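Local coordinates for protein putative NADP oxidoreductase BF3122 (Bacteroides fragilis, PDB 3D1L) that probably acts as an NADP-dependent oxidoreductase, built from a Rossmann-type nucleotide-binding domain and a helical C-terminal domain, its natural substrate not established, at residues E49-K53 with V54-Y58; T60-A63 with E64-P67; R130-F134 with K135-F139; R215-E219 with L220-T224. One frame throughout, in Å; residues are numbered along the deposited sequence. Where two conformers were deposited one is given.

Contact 1: E49-K53 with V54-Y58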
loop_
_atom_site.group_PDB
_atom_site.type_symbol
_atom_site.label_atom_id
_atom_site.label_comp_id
_atom_site.label_asym_id
_atom_site.label_seq_id
_atom_site.Cartn_x
_atom_site.Cartn_y
_atom_site.Cartn_z
ATOM N N GLU B 49 -13.494 11.229 22.832
ATOM C CA GLU B 49 -13.383 9.975 22.087
ATOM C C GLU B 49 -12.327 9.101 22.705
ATOM O O GLU B 49 -12.576 7.934 23.009
ATOM C CB GLU B 49 -13.061 10.224 20.605
ATOM C CG GLU B 49 -14.282 10.529 19.776
ATOM C CD GLU B 49 -13.954 10.841 18.307
ATOM O OE1 GLU B 49 -14.927 11.183 17.575
ATOM O OE2 GLU B 49 -12.761 10.736 17.882
ATOM N N LEU B 50 -11.150 9.666 22.920
ATOM C CA LEU B 50 -10.081 8.858 23.506
ATOM C C LEU B 50 -10.347 8.457 24.968
ATOM O O LEU B 50 -10.080 7.331 25.357
ATOM C CB LEU B 50 -8.691 9.515 23.348
ATOM C CG LEU B 50 -7.537 8.672 23.936
ATOM C CD1 LEU B 50 -7.570 7.185 23.440
ATOM C CD2 LEU B 50 -6.203 9.332 23.620
ATOM N N ALA B 51 -10.853 9.379 25.777
ATOM C CA ALA B 51 -11.090 9.088 27.202
ATOM C C ALA B 51 -12.081 7.963 27.427
ATOM O O ALA B 51 -11.944 7.165 28.362
ATOM C CB ALA B 51 -11.542 10.344 27.929
ATOM N N GLN B 52 -13.094 7.893 26.578
ATOM C CA GLN B 52 -14.089 6.823 26.679
ATOM C C GLN B 52 -13.504 5.465 26.375
ATOM O O GLN B 52 -13.988 4.452 26.892
ATOM C CB GLN B 52 -15.171 7.024 25.658
ATOM C CG GLN B 52 -16.173 8.029 26.006
ATOM C CD GLN B 52 -17.192 8.119 24.903
ATOM O OE1 GLN B 52 -17.498 9.209 24.421
ATOM N NE2 GLN B 52 -17.696 6.952 24.460
ATOM N N LYS B 53 -12.502 5.432 25.491
ATOM C CA LYS B 53 -11.902 4.169 25.089
ATOM C C LYS B 53 -11.061 3.560 26.216
ATOM O O LYS B 53 -10.906 2.344 26.291
ATOM C CB LYS B 53 -11.063 4.347 23.819
ATOM C CG LYS B 53 -11.903 4.594 22.555
ATOM C CD LYS B 53 -11.054 5.198 21.438
ATOM C CE LYS B 53 -11.884 5.566 20.197
ATOM N NZ LYS B 53 -10.963 6.167 19.159
ATOM N N VAL B 54 -10.535 4.404 27.096
ATOM C CA VAL B 54 -9.530 3.967 28.056
ATOM C C VAL B 54 -9.981 4.304 29.456
ATOM O O VAL B 54 -9.157 4.374 30.396
ATOM C CB VAL B 54 -8.140 4.604 27.789
ATOM C CG1 VAL B 54 -7.588 4.156 26.414
ATOM C CG2 VAL B 54 -8.212 6.131 27.878
ATOM N N GLU B 55 -11.296 4.513 29.568
ATOM C CA GLU B 55 -11.988 4.812 30.820
ATOM C C GLU B 55 -11.333 5.902 31.642
ATOM O O GLU B 55 -11.108 5.708 32.827
ATOM C CB GLU B 55 -12.167 3.523 31.661
ATOM C CG GLU B 55 -13.065 2.512 30.964
ATOM C CD GLU B 55 -13.184 1.216 31.707
ATOM O OE1 GLU B 55 -12.284 0.346 31.566
ATOM O OE2 GLU B 55 -14.203 1.050 32.411
ATOM N N ALA B 56 -11.070 7.047 31.015
ATOM C CA ALA B 56 -10.323 8.168 31.626
ATOM C C ALA B 56 -11.173 9.404 31.725
ATOM O O ALA B 56 -12.140 9.532 30.978
ATOM C CB ALA B 56 -9.092 8.506 30.757
ATOM N N GLU B 57 -10.783 10.331 32.602
ATOM C CA GLU B 57 -11.329 11.701 32.618
ATOM C C GLU B 57 -10.744 12.447 31.436
ATOM O O GLU B 57 -9.773 11.994 30.853
ATOM C CB GLU B 57 -10.917 12.451 33.895
ATOM C CG GLU B 57 -11.413 11.847 35.197
ATOM C CD GLU B 57 -11.232 12.793 36.385
ATOM O OE1 GLU B 57 -10.297 13.642 36.369
ATOM O OE2 GLU B 57 -12.036 12.700 37.340
ATOM N N TYR B 58 -11.333 13.578 31.049
ATOM C CA TYR B 58 -10.679 14.408 30.044
ATOM C C TYR B 58 -10.826 15.880 30.322
ATOM O O TYR B 58 -11.732 16.314 31.034
ATOM C CB TYR B 58 -11.149 14.082 28.611
ATOM C CG TYR B 58 -12.510 14.629 28.248
ATOM C CD1 TYR B 58 -12.654 15.923 27.728
ATOM C CD2 TYR B 58 -13.642 13.855 28.405
ATOM C CE1 TYR B 58 -13.881 16.418 27.382
ATOM C CE2 TYR B 58 -14.904 14.348 28.071
ATOM C CZ TYR B 58 -15.015 15.625 27.561
ATOM O OH TYR B 58 -16.257 16.102 27.218
#
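With chi1 at -63°, Val54 turns CG1 opposite its carbonyl carbon and leaves CG2 between that carbon and the backbone N, so that CG2 lies 3.4 Å from Leu50 O, while CG1 meets Leu50 CD1 at 4.2 Å. Tyr58 CB faces the helix and packs on Ala51 CB at 3.8 Å; with CG between its own N and carbonyl carbon (chi1 77°), the ring starts beside that methyl and lies oblique to it. Ala51 CB also touches Ala56 CB, 4.2 Å away, and is thus wedged against the chain that comes back past it. The polar centre of the turn is Ala51 O. It takes a nearly straight bond from Ala56 N (2.8 Å, 174°), and only a weak one from Val54 N at 3.3 Å, an N-H that also makes a weak bond to Leu50 O. Glu55 has the left-handed conformation that reverses the chain. The i to i+5 bond, from Ala56 N back to Ala51 O, recalls a Schellman helix end, but its usual inner partner is lacking, since Gln52 O and Glu55 N stand 3.8 Å apart. This turn closes the helix of a beta-alpha-beta unit: Leu50 and Val54 also pack on helix 20-31 and strand 35-40, Glu55 OE1 bonds to Tyr30 OH, Tyr58 OH reaches Glu44, and strand 57-59 pairs with strand 35-40 at the sheet edge.

Contact 2: T60-A63 with E64-P67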
loop_
_atom_site.group_PDB
_atom_site.type_symbol
_atom_site.label_atom_id
_atom_site.label_comp_id
_atom_site.label_asym_id
_atom_site.label_seq_id
_atom_site.Cartn_x
_atom_site.Cartn_y
_atom_site.Cartn_z
ATOM N N THR B 60 -10.065 19.911 28.141
ATOM C CA THR B 60 -9.499 20.685 27.027
ATOM C C THR B 60 -8.805 21.933 27.565
ATOM O O THR B 60 -8.480 22.849 26.811
ATOM C CB THR B 60 -10.573 21.148 26.017
ATOM O OG1 THR B 60 -11.530 21.952 26.703
ATOM C CG2 THR B 60 -11.280 19.980 25.385
ATOM N N ASP B 61 -8.597 21.957 28.881
ATOM C CA ASP B 61 -7.995 23.095 29.553
ATOM C C ASP B 61 -6.837 22.579 30.353
ATOM O O ASP B 61 -7.037 21.778 31.275
ATOM C CB ASP B 61 -9.026 23.754 30.479
ATOM C CG ASP B 61 -8.491 24.989 31.211
ATOM O OD1 ASP B 61 -7.281 25.275 31.168
ATOM O OD2 ASP B 61 -9.300 25.686 31.850
ATOM N N LEU B 62 -5.631 23.036 30.014
ATOM C CA LEU B 62 -4.410 22.605 30.719
ATOM C C LEU B 62 -4.434 22.926 32.213
ATOM O O LEU B 62 -3.790 22.250 33.012
ATOM C CB LEU B 62 -3.168 23.229 30.087
ATOM C CG LEU B 62 -2.887 22.730 28.667
ATOM C CD1 LEU B 62 -1.876 23.597 27.941
ATOM C CD2 LEU B 62 -2.445 21.264 28.707
ATOM N N ALA B 63 -5.183 23.951 32.594
ATOM C CA ALA B 63 -5.290 24.322 33.996
ATOM C C ALA B 63 -6.042 23.253 34.792
ATOM O O ALA B 63 -5.911 23.170 36.007
ATOM C CB ALA B 63 -5.959 25.687 34.123
ATOM N N GLU B 64 -6.838 22.447 34.091
ATOM C CA GLU B 64 -7.596 21.355 34.712
ATOM C C GLU B 64 -6.840 20.019 34.703
ATOM O O GLU B 64 -7.357 19.009 35.187
ATOM C CB GLU B 64 -8.941 21.169 34.005
ATOM C CG GLU B 64 -10.084 22.035 34.506
ATOM C CD GLU B 64 -11.373 21.829 33.703
ATOM O OE1 GLU B 64 -11.426 20.904 32.860
ATOM O OE2 GLU B 64 -12.344 22.602 33.924
ATOM N N VAL B 65 -5.624 20.019 34.160
ATOM C CA VAL B 65 -4.831 18.781 34.004
ATOM C C VAL B 65 -4.411 18.206 35.358
ATOM O O VAL B 65 -3.886 18.938 36.202
ATOM C CB VAL B 65 -3.588 18.989 33.112
ATOM C CG1 VAL B 65 -2.528 17.885 33.331
ATOM C CG2 VAL B 65 -3.995 19.002 31.627
ATOM N N ASN B 66 -4.658 16.907 35.541
ATOM C CA ASN B 66 -4.358 16.193 36.776
ATOM C C ASN B 66 -2.867 16.288 37.080
ATOM O O ASN B 66 -2.045 15.832 36.291
ATOM C CB ASN B 66 -4.829 14.745 36.664
ATOM C CG ASN B 66 -4.527 13.922 37.899
ATOM O OD1 ASN B 66 -3.407 13.934 38.417
ATOM N ND2 ASN B 66 -5.530 13.180 38.373
ATOM N N PRO B 67 -2.515 16.944 38.205
ATOM C CA PRO B 67 -1.115 17.182 38.574
ATOM C C PRO B 67 -0.477 16.068 39.412
ATOM O O PRO B 67 0.650 16.255 39.909
ATOM C CB PRO B 67 -1.209 18.454 39.414
ATOM C CG PRO B 67 -2.513 18.302 40.120
ATOM C CD PRO B 67 -3.447 17.571 39.165
HETATM O O HOH W 1 -11.855 25.019 32.463
#
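Asp61 and Glu64 meet first through the backbone: Glu64 N donates to Asp61 O over 2.9 Å, and Glu64 CB rests 3.4 Å from the same oxygen. The aspartate side chain stands with CG opposite its own N (chi1 -179°), which swings the carboxylate forward over the following turn. There OD1 of Asp61 accepts from Ala63 N at 2.9 Å, the donor lying well above the carboxylate plane, 51° out of it. The backbone bond is repeated one residue on, with Val65 N bonded to Leu62 O at 3.1 Å, so two successive i to i+3 bonds wind the chain in 3-10 fashion. On another side of the turn Leu62 and Val65 run alongside each other and point the same way. Leu62 has CG opposite its carbonyl carbon (chi1 -67°), and its CD2 comes to 4.0 Å from Val65 CG2; Val65 CG2 is itself 3.5 Å from Leu62 O. Both side chains also touch Tyr40 on strand 35-40, so this side of the turn is the one laid against the sheet. Glu64 extends beyond CG in the conformer described, one of two, and its OE1 bonds to Thr59 OG1. In that conformer a water gives one hydrogen to Asp61 OD2 (2.7 Å) and the other to Glu64 OE2, which could ease the nearness of two carboxylates; for the other conformer both links are doubtful. The whole is an Asx turn leading into a short 3-10 turn, placed where the chain leaves edge strand 57-59 to cross back to strand 71-74 of the Rossmann-type sheet.

Contact 3: R130-F134 with K135-F139; sequences REVDF and KEIPF
Val132 is the first residue to touch the second segment: its CG2 meets Ile137 CD1 at 3.9 Å, the two side chains crossing at about a right angle. Asp133 follows and uses two different groups. Its OD1 takes a weak bond from Lys135 N at 3.5 Å and lies beside Lys135 CG, while its backbone O sits 3.5 Å from Ile137 CG1. This piece of chain is part of the long connection between strands 117-122 and 139-143, antiparallel neighbours in the sheet, and it tightens here into a type I turn just before the second strand starts. The turn is closed by Phe134 O, which receives Ile137 N at 3.1 Å, the donor standing 61° out of the carbonyl plane. The ring of Phe134 carries most of the apolar contact. Ile137 has CD1 anti to CA (chi2 178°), which carries that methyl over the middle of the ring, 3.7 Å from the centroid and only 8° off the normal, a well-centred CH-pi contact. Because one methyl sits centrally, it is almost equally far from all six ring carbons. Phe139 comes instead to the rim of the same ring: its CE2 lies in the ring plane, 3.8 Å from Phe134 CE2. Beyond the two segments Phe134 packs on Leu25 and Ala28 of helix 20-31, and Phe139 meets the ring of Phe120. At the start of the loop, Arg130 reaches across to a salt bridge with Glu212 of the second subunit.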
loop_
_atom_site.group_PDB
_atom_site.type_symbol
_atom_site.label_atom_id
_atom_site.label_comp_id
_atom_site.label_asym_id
_atom_site.label_seq_id
_atom_site.Cartn_x
_atom_site.Cartn_y
_atom_site.Cartn_z
ATOM N N ARG B 130 -7.866 2.298 13.157
ATOM C CA ARG B 130 -7.098 1.130 12.745
ATOM C C ARG B 130 -6.214 0.609 13.886
ATOM O O ARG B 130 -5.359 1.336 14.421
ATOM C CB ARG B 130 -6.289 1.481 11.482
ATOM C CG ARG B 130 -5.094 0.621 11.181
ATOM C CD ARG B 130 -5.447 -0.659 10.466
ATOM N NE ARG B 130 -4.277 -1.520 10.450
ATOM C CZ ARG B 130 -4.295 -2.824 10.188
ATOM N NH1 ARG B 130 -5.439 -3.446 9.898
ATOM N NH2 ARG B 130 -3.157 -3.506 10.224
ATOM N N GLU B 131 -6.449 -0.651 14.250
ATOM C CA GLU B 131 -5.764 -1.319 15.361
ATOM C C GLU B 131 -4.432 -1.877 14.905
ATOM O O GLU B 131 -4.334 -2.422 13.800
ATOM C CB GLU B 131 -6.618 -2.485 15.888
ATOM C CG GLU B 131 -7.977 -2.092 16.483
ATOM C CD GLU B 131 -7.860 -1.505 17.884
ATOM O OE1 GLU B 131 -6.735 -1.114 18.292
ATOM O OE2 GLU B 131 -8.902 -1.441 18.581
ATOM N N VAL B 132 -3.409 -1.751 15.736
ATOM C CA VAL B 132 -2.091 -2.299 15.388
ATOM C C VAL B 132 -1.519 -3.114 16.521
ATOM O O VAL B 132 -1.704 -2.780 17.685
ATOM C CB VAL B 132 -1.034 -1.218 14.987
ATOM C CG1 VAL B 132 -1.423 -0.567 13.712
ATOM C CG2 VAL B 132 -0.861 -0.183 16.069
ATOM N N ASP B 133 -0.813 -4.181 16.163
ATOM C CA ASP B 133 -0.083 -4.954 17.128
ATOM C C ASP B 133 1.168 -4.179 17.553
ATOM O O ASP B 133 2.152 -4.053 16.778
ATOM C CB ASP B 133 0.291 -6.310 16.531
ATOM C CG ASP B 133 0.586 -7.356 17.601
ATOM O OD1 ASP B 133 0.379 -7.065 18.816
ATOM O OD2 ASP B 133 1.007 -8.476 17.210
ATOM N N PHE B 134 1.113 -3.639 18.773
ATOM C CA PHE B 134 2.289 -3.054 19.417
ATOM C C PHE B 134 3.484 -3.992 19.624
ATOM O O PHE B 134 4.621 -3.511 19.705
ATOM C CB PHE B 134 1.905 -2.376 20.726
ATOM C CG PHE B 134 1.658 -0.923 20.570
ATOM C CD1 PHE B 134 0.462 -0.470 20.000
ATOM C CD2 PHE B 134 2.636 -0.008 20.932
ATOM C CE1 PHE B 134 0.239 0.876 19.833
ATOM C CE2 PHE B 134 2.433 1.355 20.762
ATOM C CZ PHE B 134 1.237 1.800 20.210
ATOM N N LYS B 135 3.245 -5.308 19.675
ATOM C CA LYS B 135 4.338 -6.265 19.898
ATOM C C LYS B 135 5.512 -6.074 18.937
ATOM O O LYS B 135 6.677 -6.195 19.344
ATOM C CB LYS B 135 3.865 -7.725 19.899
ATOM C CG LYS B 135 2.990 -8.087 21.120
ATOM C CD LYS B 135 3.794 -8.191 22.425
ATOM C CE LYS B 135 2.867 -8.213 23.655
ATOM N NZ LYS B 135 3.612 -8.408 24.934
ATOM N N GLU B 136 5.228 -5.738 17.684
ATOM C CA GLU B 136 6.330 -5.561 16.742
ATOM C C GLU B 136 6.722 -4.117 16.368
ATOM O O GLU B 136 7.490 -3.909 15.426
ATOM C CB GLU B 136 6.141 -6.464 15.525
ATOM C CG GLU B 136 6.473 -7.930 15.862
ATOM C CD GLU B 136 7.949 -8.149 16.239
ATOM O OE1 GLU B 136 8.811 -7.967 15.356
ATOM O OE2 GLU B 136 8.252 -8.522 17.399
ATOM N N ILE B 137 6.241 -3.152 17.143
ATOM C CA ILE B 137 6.566 -1.744 16.932
ATOM C C ILE B 137 7.927 -1.350 17.539
ATOM O O ILE B 137 8.143 -1.474 18.751
ATOM C CB ILE B 137 5.409 -0.782 17.405
ATOM C CG1 ILE B 137 4.108 -1.122 16.643
ATOM C CG2 ILE B 137 5.788 0.668 17.147
ATOM C CD1 ILE B 137 2.873 -0.292 17.037
ATOM N N PRO B 138 8.864 -0.900 16.691
ATOM C CA PRO B 138 10.095 -0.320 17.248
ATOM C C PRO B 138 9.780 0.869 18.182
ATOM O O PRO B 138 9.147 1.849 17.760
ATOM C CB PRO B 138 10.859 0.160 16.010
ATOM C CG PRO B 138 10.253 -0.575 14.850
ATOM C CD PRO B 138 8.844 -0.891 15.214
ATOM N N PHE B 139 10.202 0.761 19.439
ATOM C CA PHE B 139 9.942 1.782 20.443
ATOM C C PHE B 139 11.298 2.362 20.873
ATOM O O PHE B 139 12.072 1.666 21.506
ATOM C CB PHE B 139 9.315 1.097 21.650
ATOM C CG PHE B 139 8.091 1.739 22.173
ATOM C CD1 PHE B 139 8.128 2.995 22.755
ATOM C CD2 PHE B 139 6.895 1.045 22.156
ATOM C CE1 PHE B 139 6.981 3.551 23.278
ATOM C CE2 PHE B 139 5.746 1.586 22.686
ATOM C CZ PHE B 139 5.773 2.826 23.245
#

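Contact 4: R215-E219 with L220-T224; sequences RKVHE and LEPKT
Val217 and Pro222 make the tight side of this turn, their side chains crossing at about a right angle. Val217 CG1, set opposite its carbonyl carbon by a chi1 of -71°, packs 3.9 Å from Pro222 CG and 3.8 Å from Pro222 CA. Beside it the backbone closes firmly: Leu220 N donates to Lys216 O at 2.9 Å, nearly straight (168°) and in the carbonyl plane. Val217 CA lies 3.2 Å from Leu220 O in a CA-H...O contact. Asn186 of the second subunit touches Val217 and is bonded to Pro222 O; separately, His218 NE2 is hydrogen-bonded to Asp211 of that subunit. The looser side holds the exposed Arg215 and Glu219, with Arg130 of the second subunit close by. Lys216 CG and Leu220 CD1 merely graze at 4.2 Å, and Glu219 bends back towards Arg215, where Glu219 OE1 and Arg215 NH1 make a long ion pair that remains doubtful because both residues have two conformers. Glu221 stands at the N-cap and Pro222 takes the first helical position after it, a place where proline is well accommodated, in this junction between helices 207-219 and 222-225 of the helical C-terminal domain at the dimer interface.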
loop_
_atom_site.group_PDB
_atom_site.type_symbol
_atom_site.label_atom_id
_atom_site.label_comp_id
_atom_site.label_asym_id
_atom_site.label_seq_id
_atom_site.Cartn_x
_atom_site.Cartn_y
_atom_site.Cartn_z
ATOM N N ARG B 215 6.046 -7.609 0.740
ATOM C CA ARG B 215 6.613 -8.903 1.152
ATOM C C ARG B 215 7.966 -9.197 0.493
ATOM O O ARG B 215 8.811 -9.836 1.103
ATOM C CB ARG B 215 5.607 -10.059 0.990
ATOM C CG ARG B 215 5.345 -10.527 -0.422
ATOM C CD ARG B 215 5.917 -11.920 -0.684
ATOM N NE ARG B 215 6.086 -12.122 -2.117
ATOM C CZ ARG B 215 7.224 -12.465 -2.717
ATOM N NH1 ARG B 215 8.333 -12.698 -2.023
ATOM N NH2 ARG B 215 7.237 -12.588 -4.032
ATOM N N LYS B 216 8.176 -8.684 -0.711
ATOM C CA LYS B 216 9.418 -8.866 -1.469
ATOM C C LYS B 216 10.680 -8.377 -0.730
ATOM O O LYS B 216 11.753 -8.990 -0.854
ATOM C CB LYS B 216 9.276 -8.106 -2.790
ATOM C CG LYS B 216 9.658 -8.855 -4.038
ATOM C CD LYS B 216 8.739 -8.420 -5.183
ATOM C CE LYS B 216 9.272 -8.861 -6.534
ATOM N NZ LYS B 216 8.150 -8.962 -7.530
ATOM N N VAL B 217 10.561 -7.280 0.029
ATOM C CA VAL B 217 11.742 -6.668 0.655
ATOM C C VAL B 217 12.124 -7.313 1.976
ATOM O O VAL B 217 13.107 -6.911 2.601
ATOM C CB VAL B 217 11.680 -5.101 0.784
ATOM C CG1 VAL B 217 11.816 -4.446 -0.598
ATOM C CG2 VAL B 217 10.425 -4.646 1.501
ATOM N N HIS B 218 11.334 -8.293 2.411
ATOM C CA HIS B 218 11.758 -9.174 3.503
ATOM C C HIS B 218 12.893 -10.088 3.018
ATOM O O HIS B 218 13.830 -10.368 3.757
ATOM C CB HIS B 218 10.590 -10.023 3.996
ATOM C CG HIS B 218 9.606 -9.273 4.839
ATOM N ND1 HIS B 218 9.436 -9.527 6.180
ATOM C CD2 HIS B 218 8.731 -8.287 4.529
ATOM C CE1 HIS B 218 8.496 -8.734 6.665
ATOM N NE2 HIS B 218 8.052 -7.968 5.683
ATOM N N GLU B 219 12.787 -10.539 1.771
ATOM C CA GLU B 219 13.763 -11.448 1.169
ATOM C C GLU B 219 14.903 -10.685 0.489
ATOM O O GLU B 219 16.072 -10.972 0.721
ATOM C CB GLU B 219 13.072 -12.388 0.170
ATOM C CG GLU B 219 12.250 -13.519 0.806
ATOM C CD GLU B 219 11.005 -13.037 1.549
ATOM O OE1 GLU B 219 10.381 -12.040 1.104
ATOM O OE2 GLU B 219 10.652 -13.662 2.581
ATOM N N LEU B 220 14.549 -9.699 -0.332
ATOM C CA LEU B 220 15.520 -8.989 -1.177
ATOM C C LEU B 220 15.783 -7.598 -0.647
ATOM O O LEU B 220 14.884 -6.957 -0.075
ATOM C CB LEU B 220 15.017 -8.883 -2.635
ATOM C CG LEU B 220 14.387 -10.088 -3.334
ATOM C CD1 LEU B 220 13.776 -9.684 -4.674
ATOM C CD2 LEU B 220 15.400 -11.230 -3.526
ATOM N N GLU B 221 17.011 -7.124 -0.831
ATOM C CA GLU B 221 17.285 -5.695 -0.690
ATOM C C GLU B 221 16.380 -4.929 -1.682
ATOM O O GLU B 221 16.164 -5.405 -2.802
ATOM C CB GLU B 221 18.767 -5.425 -0.978
ATOM C CG GLU B 221 19.720 -5.791 0.180
ATOM C CD GLU B 221 21.157 -5.358 -0.081
ATOM O OE1 GLU B 221 21.376 -4.431 -0.890
ATOM O OE2 GLU B 221 22.088 -5.940 0.517
ATOM N N PRO B 222 15.820 -3.762 -1.271
ATOM C CA PRO B 222 14.986 -2.971 -2.193
ATOM C C PRO B 222 15.615 -2.737 -3.561
ATOM O O PRO B 222 14.918 -2.838 -4.586
ATOM C CB PRO B 222 14.803 -1.644 -1.449
ATOM C CG PRO B 222 14.825 -2.049 -0.019
ATOM C CD PRO B 222 15.900 -3.124 0.059
ATOM N N LYS B 223 16.923 -2.454 -3.587
ATOM C CA LYS B 223 17.645 -2.255 -4.842
ATOM C C LYS B 223 17.565 -3.453 -5.781
ATOM O O LYS B 223 17.517 -3.290 -7.008
ATOM C CB LYS B 223 19.115 -1.917 -4.580
ATOM C CG LYS B 223 19.449 -0.478 -4.965
ATOM C CD LYS B 223 20.939 -0.101 -4.745
ATOM C CE LYS B 223 21.070 1.446 -4.628
ATOM N NZ LYS B 223 19.762 2.096 -4.121
ATOM N N THR B 224 17.592 -4.651 -5.199
ATOM C CA THR B 224 17.514 -5.908 -5.957
ATOM C C THR B 224 16.062 -6.203 -6.391
ATOM O O THR B 224 15.824 -6.809 -7.441
ATOM C CB THR B 224 18.118 -7.072 -5.129
ATOM O OG1 THR B 224 19.452 -6.722 -4.747
ATOM C CG2 THR B 224 18.184 -8.379 -5.939
#

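In the fold
From the N terminus the four contacts follow one another in series, and none nests or crosses, since each closes only a short turn of its own. Contact 1 turns helix 44-53 into edge strand 57-59; contact 2, its neighbour in sequence with centres 15 Å away, begins the return to strand 71-74. Contact 3 leads into strand 139-143 further across the same sheet, about 20 Å from contact 1 between centres. Contact 4 lies about 41 Å from contact 1, across the chain's centre, among the C-terminal helices. Contacts 3 and 4 both touch the second subunit: Arg130 of contact 3 faces, on that subunit, the helix 207-219 that carries contact 4.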